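PDB 3FCP: L-Ala-D/L-Glu epimerase, a muconate lactonizing enzyme from Klebsiella pneumoniae subsp. pneumoniae MGH 78578, which belongs to the enolase superfamily, pairing an N-terminal capping domain with a TIM-barrel-like domain that carries a magnesium ion. Local coordinates for residues C47-A52 / G306-V311; L169-R174 / V198-A203; D222-P227 / I243-L248. All blocks are in the same frame, centred on the assembly; numbering follows the deposited sequence.

Overall arrangement
Contact 1 joins the two domains, setting strand 47-53 of the N-terminal domain against the start of helix 307-317 in the barrel domain. Contacts 2 and 3 lie within the barrel, on the opposite side of the chain's centre; their centres are about 28 Å and 30 Å from that of contact 1. These two are consecutive parts of one sheet, 12 Å apart between centres, because strands 195-199 and 223-225 are neighbours: Val198 O and Glu225 N are 2.7 Å apart, a probable hydrogen bond. Contact 2 supplies the magnesium ligand Asn201, joined by Asp250 and Glu251, while contact 3 brings the side chain of Glu225, itself no ligand, to about 4 Å from the ion.

Contact 1: C47-A52 / G306-V311; sequences CGIGEA and GTVGTV
Glu51 reaches from strand 47-52 to the N-terminal end of helix 307-311, and its carboxylate takes up backbone N-H groups there in the domain interface of this enolase-superfamily protein. The strand belongs to the three-stranded antiparallel sheet of the capping domain, the helix to the barrel domain, and their axes run nearly perpendicular at 93°. CG of Glu51 stands anti to the backbone N (chi1 179°) and the chain beyond it is extended, which carries the carboxylate past Gly309 to Gly306, the N-cap residue. OE2 receives Gly306 N at 2.7 Å through its syn lone pair; the same oxygen is also hydrogen-bonded to Thr53 OG1. OE1 is gripped differently, since Gly309 N approaches from above the carboxylate plane, also at 2.7 Å. A water donates to OE1 and accepts from Val308 N, giving that amide an indirect link to the acid. The two N-H groups, at the start of a helix, would be expected to stabilise a negative charge on Glu51. Close packing accompanies these bonds: Glu51 CB lies 3.5 Å from Gly309 N, where the glycine lets the helix backbone come close. Val308 turns CG1 to the Gly50 backbone and CG2 to Ile49. Ile49 crosses the Val308 side chain at about a right angle, with Ile49 CD1 3.9 Å from Val308 CG2.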
ATOM      1  N   CYS A  47     -37.361  -9.461 -38.264  1.00 25.09           N
ATOM      2  CA  CYS A  47     -37.595  -8.728 -37.028  1.00 27.38           C
ATOM      3  C   CYS A  47     -36.894  -9.414 -35.863  1.00 25.91           C
ATOM      4  O   CYS A  47     -36.732 -10.637 -35.852  1.00 26.74           O
ATOM      5  CB  CYS A  47     -39.091  -8.632 -36.718  1.00 30.04           C
ATOM      6  SG  CYS A  47     -40.040  -7.582 -37.845  1.00 38.63           S
ATOM      7  N   GLY A  48     -36.483  -8.613 -34.887  1.00 25.35           N
ATOM      8  CA  GLY A  48     -35.827  -9.137 -33.704  1.00 23.72           C
ATOM      9  C   GLY A  48     -36.534  -8.532 -32.506  1.00 24.58           C
ATOM     10  O   GLY A  48     -36.998  -7.392 -32.581  1.00 23.29           O
ATOM     11  N   ILE A  49     -36.649  -9.277 -31.412  1.00 22.72           N
ATOM     12  CA  ILE A  49     -37.313  -8.729 -30.238  1.00 22.50           C
ATOM     13  C   ILE A  49     -36.386  -8.702 -29.033  1.00 21.77           C
ATOM     14  O   ILE A  49     -35.403  -9.447 -28.964  1.00 22.16           O
ATOM     15  CB  ILE A  49     -38.602  -9.512 -29.866  1.00 23.53           C
ATOM     16  CG1 ILE A  49     -38.281 -10.990 -29.646  1.00 23.75           C
ATOM     17  CG2 ILE A  49     -39.660  -9.318 -30.952  1.00 25.61           C
ATOM     18  CD1 ILE A  49     -39.477 -11.808 -29.167  1.00 26.70           C
ATOM     19  N   GLY A  50     -36.707  -7.833 -28.085  1.00 20.93           N
ATOM     20  CA  GLY A  50     -35.887  -7.710 -26.896  1.00 23.22           C
ATOM     21  C   GLY A  50     -36.713  -7.250 -25.719  1.00 22.14           C
ATOM     22  O   GLY A  50     -37.859  -6.826 -25.888  1.00 22.61           O
ATOM     23  N   GLU A  51     -36.128  -7.317 -24.529  1.00 22.33           N
ATOM     24  CA  GLU A  51     -36.832  -6.920 -23.316  1.00 22.58           C
ATOM     25  C   GLU A  51     -35.949  -6.207 -22.301  1.00 22.20           C
ATOM     26  O   GLU A  51     -34.826  -6.624 -22.043  1.00 21.64           O
ATOM     27  CB  GLU A  51     -37.431  -8.157 -22.639  1.00 21.98           C
ATOM     28  CG  GLU A  51     -38.176  -7.845 -21.352  1.00 24.07           C
ATOM     29  CD  GLU A  51     -38.657  -9.097 -20.624  1.00 26.60           C
ATOM     30  OE1 GLU A  51     -38.743 -10.168 -21.257  1.00 25.86           O
ATOM     31  OE2 GLU A  51     -38.960  -9.001 -19.417  1.00 27.87           O
ATOM     32  N   ALA A  52     -36.476  -5.135 -21.721  1.00 23.12           N
ATOM     33  CA  ALA A  52     -35.766  -4.395 -20.681  1.00 24.00           C
ATOM     34  C   ALA A  52     -36.780  -4.295 -19.549  1.00 25.28           C
ATOM     35  O   ALA A  52     -37.824  -3.656 -19.690  1.00 24.56           O
ATOM     36  CB  ALA A  52     -35.368  -3.009 -21.170  1.00 23.50           C
ATOM     37  N   GLY A 306     -39.342 -11.335 -18.156  1.00 26.15           N
ATOM     38  CA  GLY A 306     -40.304 -12.317 -18.610  1.00 25.62           C
ATOM     39  C   GLY A 306     -39.518 -13.288 -19.484  1.00 26.06           C
ATOM     40  O   GLY A 306     -38.291 -13.349 -19.383  1.00 26.26           O
ATOM     41  N   THR A 307     -40.198 -14.022 -20.357  1.00 24.84           N
ATOM     42  CA  THR A 307     -39.535 -14.994 -21.215  1.00 24.85           C
ATOM     43  C   THR A 307     -38.501 -14.431 -22.199  1.00 23.34           C
ATOM     44  O   THR A 307     -37.451 -15.039 -22.398  1.00 23.10           O
ATOM     45  CB  THR A 307     -40.571 -15.826 -22.008  1.00 28.03           C
ATOM     46  OG1 THR A 307     -41.400 -16.548 -21.087  1.00 30.90           O
ATOM     47  CG2 THR A 307     -39.876 -16.820 -22.937  1.00 25.06           C
ATOM     48  N   VAL A 308     -38.785 -13.284 -22.813  1.00 22.50           N
ATOM     49  CA  VAL A 308     -37.840 -12.711 -23.774  1.00 23.28           C
ATOM     50  C   VAL A 308     -36.497 -12.350 -23.133  1.00 22.89           C
ATOM     51  O   VAL A 308     -35.447 -12.837 -23.562  1.00 23.04           O
ATOM     52  CB  VAL A 308     -38.427 -11.457 -24.462  1.00 23.45           C
ATOM     53  CG1 VAL A 308     -37.378 -10.832 -25.379  1.00 23.36           C
ATOM     54  CG2 VAL A 308     -39.677 -11.843 -25.285  1.00 24.65           C
ATOM     55  N   GLY A 309     -36.539 -11.503 -22.106  1.00 22.71           N
ATOM     56  CA  GLY A 309     -35.323 -11.090 -21.425  1.00 21.83           C
ATOM     57  C   GLY A 309     -34.614 -12.243 -20.734  1.00 22.23           C
ATOM     58  O   GLY A 309     -33.385 -12.270 -20.633  1.00 22.87           O
ATOM     59  N   THR A 310     -35.394 -13.202 -20.246  1.00 21.90           N
ATOM     60  CA  THR A 310     -34.827 -14.356 -19.577  1.00 21.62           C
ATOM     61  C   THR A 310     -34.064 -15.238 -20.552  1.00 20.57           C
ATOM     62  O   THR A 310     -32.927 -15.613 -20.275  1.00 20.81           O
ATOM     63  CB  THR A 310     -35.923 -15.173 -18.868  1.00 23.49           C
ATOM     64  OG1 THR A 310     -36.422 -14.418 -17.758  1.00 23.38           O
ATOM     65  CG2 THR A 310     -35.374 -16.503 -18.367  1.00 23.05           C
ATOM     66  N   VAL A 311     -34.657 -15.556 -21.702  1.00 20.30           N
ATOM     67  CA  VAL A 311     -33.954 -16.415 -22.658  1.00 20.16           C
ATOM     68  C   VAL A 311     -32.742 -15.675 -23.240  1.00 19.90           C
ATOM     69  O   VAL A 311     -31.706 -16.281 -23.511  1.00 20.04           O
ATOM     70  CB  VAL A 311     -34.889 -16.913 -23.813  1.00 19.37           C
ATOM     71  CG1 VAL A 311     -35.173 -15.795 -24.804  1.00 22.29           C
ATOM     72  CG2 VAL A 311     -34.242 -18.096 -24.523  1.00 21.62           C
TER
HETATM   73  O   HOH W   1     -41.145 -11.613 -22.195  1.00 23.41           O

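Contact 2: L169-R174 / V198-A203; sequences LKIGAR and VDVNQA. With MG (magnesium ion), chain I.
Leu169 and Val198 face each other as a parallel bridge pair, and Leu169 O receives Asp199 N at 2.7 Å. The same carbonyl oxygen also has the CA-H of Val198 beside it. Their side chains point to the sheet face covered by helix 176-189, where Leu169 CB and Val198 CG1 meet loosely. Lys170, paired with Asp199, turns to the other face. Its side chain lies alongside that of Asp199, pointing the same way, and bends at chi2 and chi3; CE comes 3.4 Å from Asp199 OD2, while NZ makes only a long salt bridge of 3.8 Å to that oxygen. A water that donates to OD2 and binds the magnesium ion also accepts weakly from NZ, and Lys168 supplies OD2 with a second positive partner. Asp199 is thus a second-shell residue, and its OD1 lies 2.6 Å from another magnesium-bound water. Strands 166-170 and 195-199, with helix 176-189 between them, form a beta-alpha-beta unit of the barrel, and the metal lies beyond the C-terminal end of the second strand. Ile171 continues the ladder by giving its N-H to Asp199 O at 3.0 Å. Its CG1 sits between the backbone N and the carbonyl carbon (chi1 56°), and with chi2 extended CD1 reaches Val198 CB at 4.0 Å, with Val200 CG2 close by. Gly172 CA then passes against Val200 CG1, and Gly172 O lies 3.3 Å from Ala203 CB, a fit in which a side chain would clash; at its backbone angles (phi 104°) one would also press on Ile171 O, which by itself calls for glycine. Across from it, the type I' turn from Val200 to Ala203 overlaps an Asx turn in which Asp199 OD1 accepts Asn201 N from above the carboxylate plane, and Asn201 OD1 binds the magnesium ion at 2.2 Å.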
ATOM      1  N   LEU A 169     -32.348 -16.737  -0.414  1.00 28.61           N
ATOM      2  CA  LEU A 169     -33.234 -16.109   0.559  1.00 29.82           C
ATOM      3  C   LEU A 169     -33.020 -14.607   0.586  1.00 30.24           C
ATOM      4  O   LEU A 169     -31.883 -14.129   0.648  1.00 30.65           O
ATOM      5  CB  LEU A 169     -32.986 -16.670   1.962  1.00 30.07           C
ATOM      6  CG  LEU A 169     -32.567 -18.133   2.109  1.00 32.30           C
ATOM      7  CD1 LEU A 169     -32.509 -18.477   3.596  1.00 32.06           C
ATOM      8  CD2 LEU A 169     -33.525 -19.042   1.375  1.00 33.22           C
ATOM      9  N   LYS A 170     -34.110 -13.855   0.532  1.00 29.99           N
ATOM     10  CA  LYS A 170     -33.990 -12.410   0.572  1.00 31.40           C
ATOM     11  C   LYS A 170     -34.196 -11.943   2.002  1.00 31.23           C
ATOM     12  O   LYS A 170     -35.145 -12.352   2.676  1.00 29.93           O
ATOM     13  CB  LYS A 170     -34.998 -11.753  -0.375  1.00 34.93           C
ATOM     14  CG  LYS A 170     -34.760 -12.139  -1.835  1.00 40.27           C
ATOM     15  CD  LYS A 170     -35.049 -10.999  -2.809  1.00 43.58           C
ATOM     16  CE  LYS A 170     -34.062  -9.847  -2.645  1.00 45.06           C
ATOM     17  NZ  LYS A 170     -34.278  -8.777  -3.676  1.00 43.22           N
ATOM     18  N   ILE A 171     -33.278 -11.107   2.468  1.00 30.25           N
ATOM     19  CA  ILE A 171     -33.339 -10.582   3.821  1.00 30.16           C
ATOM     20  C   ILE A 171     -32.889  -9.135   3.787  1.00 30.61           C
ATOM     21  O   ILE A 171     -32.597  -8.602   2.719  1.00 30.11           O
ATOM     22  CB  ILE A 171     -32.417 -11.375   4.765  1.00 28.53           C
ATOM     23  CG1 ILE A 171     -30.984 -11.360   4.221  1.00 28.03           C
ATOM     24  CG2 ILE A 171     -32.914 -12.810   4.893  1.00 29.14           C
ATOM     25  CD1 ILE A 171     -29.970 -12.049   5.111  1.00 28.56           C
ATOM     26  N   GLY A 172     -32.831  -8.508   4.959  1.00 30.67           N
ATOM     27  CA  GLY A 172     -32.412  -7.123   5.035  1.00 32.88           C
ATOM     28  C   GLY A 172     -33.565  -6.163   5.262  1.00 35.06           C
ATOM     29  O   GLY A 172     -33.355  -4.959   5.376  1.00 35.87           O
ATOM     30  N   ALA A 173     -34.783  -6.691   5.340  1.00 37.43           N
ATOM     31  CA  ALA A 173     -35.967  -5.858   5.551  1.00 39.10           C
ATOM     32  C   ALA A 173     -36.378  -5.806   7.020  1.00 40.49           C
ATOM     33  O   ALA A 173     -37.231  -5.007   7.403  1.00 42.14           O
ATOM     34  CB  ALA A 173     -37.130  -6.382   4.706  1.00 38.24           C
ATOM     35  N   ARG A 174     -35.774  -6.659   7.838  1.00 41.02           N
ATOM     36  CA  ARG A 174     -36.085  -6.700   9.261  1.00 42.28           C
ATOM     37  C   ARG A 174     -34.827  -6.505  10.102  1.00 42.16           C
ATOM     38  O   ARG A 174     -33.734  -6.340   9.563  1.00 41.11           O
ATOM     39  CB  ARG A 174     -36.741  -8.036   9.611  1.00 44.66           C
ATOM     40  CG  ARG A 174     -38.067  -8.277   8.906  1.00 48.94           C
ATOM     41  CD  ARG A 174     -38.690  -9.587   9.355  1.00 53.94           C
ATOM     42  NE  ARG A 174     -40.031  -9.783   8.811  1.00 58.60           N
ATOM     43  CZ  ARG A 174     -40.301  -9.996   7.526  1.00 60.38           C
ATOM     44  NH1 ARG A 174     -39.320 -10.041   6.632  1.00 62.21           N
ATOM     45  NH2 ARG A 174     -41.557 -10.163   7.134  1.00 61.64           N
ATOM     46  N   VAL A 198     -28.021 -16.128   0.408  1.00 24.17           N
ATOM     47  CA  VAL A 198     -28.862 -15.044   0.910  1.00 23.19           C
ATOM     48  C   VAL A 198     -28.534 -13.784   0.123  1.00 25.14           C
ATOM     49  O   VAL A 198     -27.419 -13.626  -0.386  1.00 25.79           O
ATOM     50  CB  VAL A 198     -28.636 -14.765   2.420  1.00 25.84           C
ATOM     51  CG1 VAL A 198     -28.781 -16.059   3.217  1.00 23.79           C
ATOM     52  CG2 VAL A 198     -27.269 -14.125   2.649  1.00 26.16           C
ATOM     53  N   ASP A 199     -29.510 -12.896   0.026  1.00 25.03           N
ATOM     54  CA  ASP A 199     -29.351 -11.642  -0.690  1.00 25.69           C
ATOM     55  C   ASP A 199     -29.887 -10.536   0.210  1.00 26.42           C
ATOM     56  O   ASP A 199     -31.076 -10.510   0.526  1.00 27.38           O
ATOM     57  CB  ASP A 199     -30.125 -11.706  -2.016  1.00 24.91           C
ATOM     58  CG  ASP A 199     -30.009 -10.427  -2.836  1.00 26.90           C
ATOM     59  OD1 ASP A 199     -29.102  -9.614  -2.559  1.00 25.15           O
ATOM     60  OD2 ASP A 199     -30.826 -10.248  -3.766  1.00 27.59           O
ATOM     61  N   VAL A 200     -28.999  -9.638   0.637  1.00 25.58           N
ATOM     62  CA  VAL A 200     -29.370  -8.531   1.510  1.00 26.02           C
ATOM     63  C   VAL A 200     -29.682  -7.287   0.676  1.00 26.01           C
ATOM     64  O   VAL A 200     -30.175  -6.285   1.189  1.00 24.17           O
ATOM     65  CB  VAL A 200     -28.220  -8.191   2.493  1.00 27.78           C
ATOM     66  CG1 VAL A 200     -28.766  -7.418   3.687  1.00 29.90           C
ATOM     67  CG2 VAL A 200     -27.526  -9.462   2.947  1.00 27.39           C
ATOM     68  N   ASN A 201     -29.380  -7.367  -0.616  1.00 26.75           N
ATOM     69  CA  ASN A 201     -29.616  -6.273  -1.553  1.00 27.17           C
ATOM     70  C   ASN A 201     -29.315  -4.876  -1.007  1.00 27.64           C
ATOM     71  O   ASN A 201     -30.190  -4.006  -0.989  1.00 27.39           O
ATOM     72  CB  ASN A 201     -31.058  -6.335  -2.075  1.00 30.32           C
ATOM     73  CG  ASN A 201     -31.279  -5.452  -3.302  1.00 32.16           C
ATOM     74  OD1 ASN A 201     -30.494  -5.479  -4.259  1.00 31.60           O
ATOM     75  ND2 ASN A 201     -32.362  -4.679  -3.286  1.00 32.60           N
ATOM     76  N   GLN A 202     -28.076  -4.671  -0.558  1.00 26.62           N
ATOM     77  CA  GLN A 202     -27.611  -3.371  -0.058  1.00 27.55           C
ATOM     78  C   GLN A 202     -28.108  -2.880   1.299  1.00 27.51           C
ATOM     79  O   GLN A 202     -27.663  -1.840   1.767  1.00 27.50           O
ATOM     80  CB  GLN A 202     -27.940  -2.271  -1.073  1.00 28.51           C
ATOM     81  CG  GLN A 202     -27.198  -2.341  -2.389  1.00 29.22           C
ATOM     82  CD  GLN A 202     -27.487  -1.133  -3.269  1.00 30.58           C
ATOM     83  OE1 GLN A 202     -28.535  -1.045  -3.919  1.00 30.42           O
ATOM     84  NE2 GLN A 202     -26.562  -0.187  -3.279  1.00 29.02           N
ATOM     85  N   ALA A 203     -28.999  -3.627   1.938  1.00 27.81           N
ATOM     86  CA  ALA A 203     -29.596  -3.198   3.199  1.00 27.24           C
ATOM     87  C   ALA A 203     -28.725  -2.919   4.418  1.00 25.52           C
ATOM     88  O   ALA A 203     -29.061  -2.056   5.225  1.00 26.50           O
ATOM     89  CB  ALA A 203     -30.709  -4.182   3.588  1.00 27.52           C
TER
HETATM   90 MG    MG I 382     -29.657  -6.568  -5.960  1.00 17.54          MG
HETATM   91  O   HOH W   2     -31.258  -8.247  -5.229  1.00 31.54           O
HETATM   92  O   HOH W   3     -28.333  -8.176  -4.563  1.00 24.43           O
HETATM   93  O   HOH W   4     -31.577  -6.446  -7.684  1.00 34.60           O

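Contact 3: D222-P227 / I243-L248; sequences DLIEQP and IETAIL
Ile224 is bonded to the neighbouring strand through both its backbone polar groups, its N-H going to Ala246 O and its carbonyl oxygen accepting Leu248 N. One residue pair further on, Gln226 N meets Leu248 O at 2.8 Å in a nearly straight bond, 176° at the hydrogen. CA-H groups of Leu223, Ile247 and Glu225 supplement this ladder by approaching the same three carbonyl oxygens. The pattern is that of adjacent parallel strands, here 223-225 and 246-248, joined by helix 233-242 as a beta-alpha-beta unit of the barrel. Apolar contacts occupy both faces. On the face of Leu223, Glu225 and Leu248, Leu223 CD1 presses on Ala246 CB at 3.5 Å, tighter than usual for two carbons, and its CD2 leans on Leu248 CG at 3.6 Å. Leu248 in turn lies alongside Glu225, pointing the same way, with its CD1 3.4 Å from Glu225 CG and also near Glu225 CD. On the helix-covered face, Ile224 CG1 is anti to the carbonyl carbon (chi1 -56°); from there, with chi2 extended (172°), CD1 reaches Thr245 CG2 at 3.6 Å, the two side chains crossing at about a right angle. Ile247 CD1 packs on Ile224 CB, and helices 206-218 and 233-242 cover this layer. Polar side chains find their main partners beyond the two segments: Thr245 OG1 is hydrogen-bonded to Val221 O, and Gln226 OE1 accepts the backbone N-H groups of Asp250 and Ala252 while NE2 gives a hydrogen bond to Val228 O. Glu225, extended beyond CG, forms a salt bridge from OE1 to Lys168 NZ.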
ATOM      1  N   ASP A 222     -23.787 -20.625   1.834  1.00 25.75           N
ATOM      2  CA  ASP A 222     -22.770 -20.752   0.789  1.00 25.65           C
ATOM      3  C   ASP A 222     -22.400 -19.469   0.071  1.00 24.87           C
ATOM      4  O   ASP A 222     -21.294 -19.346  -0.460  1.00 24.32           O
ATOM      5  CB  ASP A 222     -23.214 -21.759  -0.277  1.00 29.58           C
ATOM      6  CG  ASP A 222     -23.409 -23.153   0.276  1.00 31.87           C
ATOM      7  OD1 ASP A 222     -22.638 -23.559   1.166  1.00 32.05           O
ATOM      8  OD2 ASP A 222     -24.327 -23.849  -0.204  1.00 36.44           O
ATOM      9  N   LEU A 223     -23.322 -18.517   0.042  1.00 23.78           N
ATOM     10  CA  LEU A 223     -23.075 -17.270  -0.667  1.00 22.23           C
ATOM     11  C   LEU A 223     -23.909 -16.136  -0.088  1.00 21.86           C
ATOM     12  O   LEU A 223     -25.092 -16.309   0.198  1.00 22.45           O
ATOM     13  CB  LEU A 223     -23.422 -17.470  -2.145  1.00 21.96           C
ATOM     14  CG  LEU A 223     -23.085 -16.385  -3.174  1.00 21.77           C
ATOM     15  CD1 LEU A 223     -21.569 -16.313  -3.367  1.00 21.35           C
ATOM     16  CD2 LEU A 223     -23.775 -16.726  -4.496  1.00 21.10           C
ATOM     17  N   ILE A 224     -23.287 -14.975   0.077  1.00 20.98           N
ATOM     18  CA  ILE A 224     -23.968 -13.793   0.605  1.00 20.32           C
ATOM     19  C   ILE A 224     -23.920 -12.733  -0.491  1.00 20.63           C
ATOM     20  O   ILE A 224     -22.836 -12.285  -0.871  1.00 20.80           O
ATOM     21  CB  ILE A 224     -23.245 -13.234   1.853  1.00 19.53           C
ATOM     22  CG1 ILE A 224     -23.122 -14.324   2.926  1.00 19.87           C
ATOM     23  CG2 ILE A 224     -24.016 -12.030   2.397  1.00 17.47           C
ATOM     24  CD1 ILE A 224     -22.254 -13.912   4.132  1.00 18.96           C
ATOM     25  N   GLU A 225     -25.086 -12.335  -0.995  1.00 21.75           N
ATOM     26  CA  GLU A 225     -25.167 -11.347  -2.066  1.00 21.54           C
ATOM     27  C   GLU A 225     -25.327  -9.900  -1.598  1.00 21.80           C
ATOM     28  O   GLU A 225     -26.173  -9.596  -0.751  1.00 21.62           O
ATOM     29  CB  GLU A 225     -26.323 -11.704  -3.007  1.00 22.22           C
ATOM     30  CG  GLU A 225     -26.361 -10.897  -4.305  1.00 22.81           C
ATOM     31  CD  GLU A 225     -27.543 -11.260  -5.196  1.00 25.11           C
ATOM     32  OE1 GLU A 225     -28.144 -12.343  -4.995  1.00 23.14           O
ATOM     33  OE2 GLU A 225     -27.863 -10.466  -6.108  1.00 23.67           O
ATOM     34  N   GLN A 226     -24.499  -9.023  -2.165  1.00 20.05           N
ATOM     35  CA  GLN A 226     -24.503  -7.582  -1.895  1.00 20.27           C
ATOM     36  C   GLN A 226     -24.974  -7.214  -0.491  1.00 21.29           C
ATOM     37  O   GLN A 226     -25.992  -6.536  -0.320  1.00 21.69           O
ATOM     38  CB  GLN A 226     -25.381  -6.881  -2.938  1.00 19.98           C
ATOM     39  CG  GLN A 226     -25.183  -5.381  -3.054  1.00 20.14           C
ATOM     40  CD  GLN A 226     -23.798  -5.010  -3.561  1.00 23.89           C
ATOM     41  OE1 GLN A 226     -23.357  -5.484  -4.611  1.00 24.28           O
ATOM     42  NE2 GLN A 226     -23.110  -4.158  -2.817  1.00 21.63           N
ATOM     43  N   PRO A 227     -24.224  -7.640   0.538  1.00 22.05           N
ATOM     44  CA  PRO A 227     -24.589  -7.346   1.928  1.00 22.61           C
ATOM     45  C   PRO A 227     -24.641  -5.863   2.265  1.00 23.79           C
ATOM     46  O   PRO A 227     -25.506  -5.427   3.025  1.00 22.62           O
ATOM     47  CB  PRO A 227     -23.523  -8.099   2.729  1.00 22.40           C
ATOM     48  CG  PRO A 227     -22.337  -8.112   1.797  1.00 22.18           C
ATOM     49  CD  PRO A 227     -22.981  -8.429   0.474  1.00 20.14           C
ATOM     50  N   ILE A 243     -14.694 -12.480   5.609  1.00 24.14           N
ATOM     51  CA  ILE A 243     -15.817 -13.390   5.834  1.00 23.14           C
ATOM     52  C   ILE A 243     -15.533 -14.810   5.340  1.00 22.95           C
ATOM     53  O   ILE A 243     -15.078 -15.006   4.211  1.00 22.76           O
ATOM     54  CB  ILE A 243     -17.093 -12.839   5.156  1.00 21.79           C
ATOM     55  CG1 ILE A 243     -17.432 -11.468   5.755  1.00 22.00           C
ATOM     56  CG2 ILE A 243     -18.259 -13.806   5.343  1.00 21.70           C
ATOM     57  CD1 ILE A 243     -17.544 -11.463   7.287  1.00 19.99           C
ATOM     58  N   GLU A 244     -15.823 -15.800   6.183  1.00 22.74           N
ATOM     59  CA  GLU A 244     -15.553 -17.188   5.839  1.00 24.00           C
ATOM     60  C   GLU A 244     -16.575 -17.939   4.986  1.00 23.68           C
ATOM     61  O   GLU A 244     -16.957 -19.076   5.279  1.00 23.29           O
ATOM     62  CB  GLU A 244     -15.222 -17.974   7.115  1.00 26.12           C
ATOM     63  CG  GLU A 244     -14.038 -17.351   7.870  1.00 26.58           C
ATOM     64  CD  GLU A 244     -13.564 -18.167   9.071  1.00 28.90           C
ATOM     65  OE1 GLU A 244     -14.339 -18.988   9.603  1.00 31.40           O
ATOM     66  OE2 GLU A 244     -12.412 -17.968   9.495  1.00 30.05           O
ATOM     67  N   THR A 245     -17.013 -17.274   3.925  1.00 23.25           N
ATOM     68  CA  THR A 245     -17.904 -17.844   2.936  1.00 23.46           C
ATOM     69  C   THR A 245     -17.844 -16.903   1.740  1.00 23.14           C
ATOM     70  O   THR A 245     -17.275 -15.817   1.838  1.00 23.78           O
ATOM     71  CB  THR A 245     -19.356 -18.025   3.430  1.00 24.28           C
ATOM     72  OG1 THR A 245     -20.026 -18.921   2.536  1.00 24.43           O
ATOM     73  CG2 THR A 245     -20.117 -16.705   3.459  1.00 24.01           C
ATOM     74  N   ALA A 246     -18.408 -17.316   0.615  1.00 23.24           N
ATOM     75  CA  ALA A 246     -18.366 -16.500  -0.595  1.00 21.75           C
ATOM     76  C   ALA A 246     -19.286 -15.280  -0.616  1.00 20.79           C
ATOM     77  O   ALA A 246     -20.410 -15.321  -0.116  1.00 19.56           O
ATOM     78  CB  ALA A 246     -18.650 -17.384  -1.811  1.00 21.86           C
ATOM     79  N   ILE A 247     -18.791 -14.198  -1.218  1.00 20.01           N
ATOM     80  CA  ILE A 247     -19.540 -12.955  -1.368  1.00 20.08           C
ATOM     81  C   ILE A 247     -19.877 -12.773  -2.855  1.00 20.65           C
ATOM     82  O   ILE A 247     -19.020 -12.962  -3.725  1.00 21.47           O
ATOM     83  CB  ILE A 247     -18.719 -11.714  -0.895  1.00 19.84           C
ATOM     84  CG1 ILE A 247     -18.297 -11.878   0.572  1.00 23.22           C
ATOM     85  CG2 ILE A 247     -19.547 -10.448  -1.059  1.00 19.96           C
ATOM     86  CD1 ILE A 247     -19.446 -12.192   1.524  1.00 20.59           C
ATOM     87  N   LEU A 248     -21.122 -12.410  -3.132  1.00 21.11           N
ATOM     88  CA  LEU A 248     -21.601 -12.192  -4.493  1.00 22.48           C
ATOM     89  C   LEU A 248     -21.874 -10.695  -4.679  1.00 22.69           C
ATOM     90  O   LEU A 248     -22.678 -10.111  -3.955  1.00 22.94           O
ATOM     91  CB  LEU A 248     -22.907 -12.968  -4.716  1.00 23.52           C
ATOM     92  CG  LEU A 248     -23.323 -13.505  -6.097  1.00 28.63           C
ATOM     93  CD1 LEU A 248     -24.812 -13.232  -6.293  1.00 23.54           C
ATOM     94  CD2 LEU A 248     -22.498 -12.905  -7.230  1.00 26.31           C
TER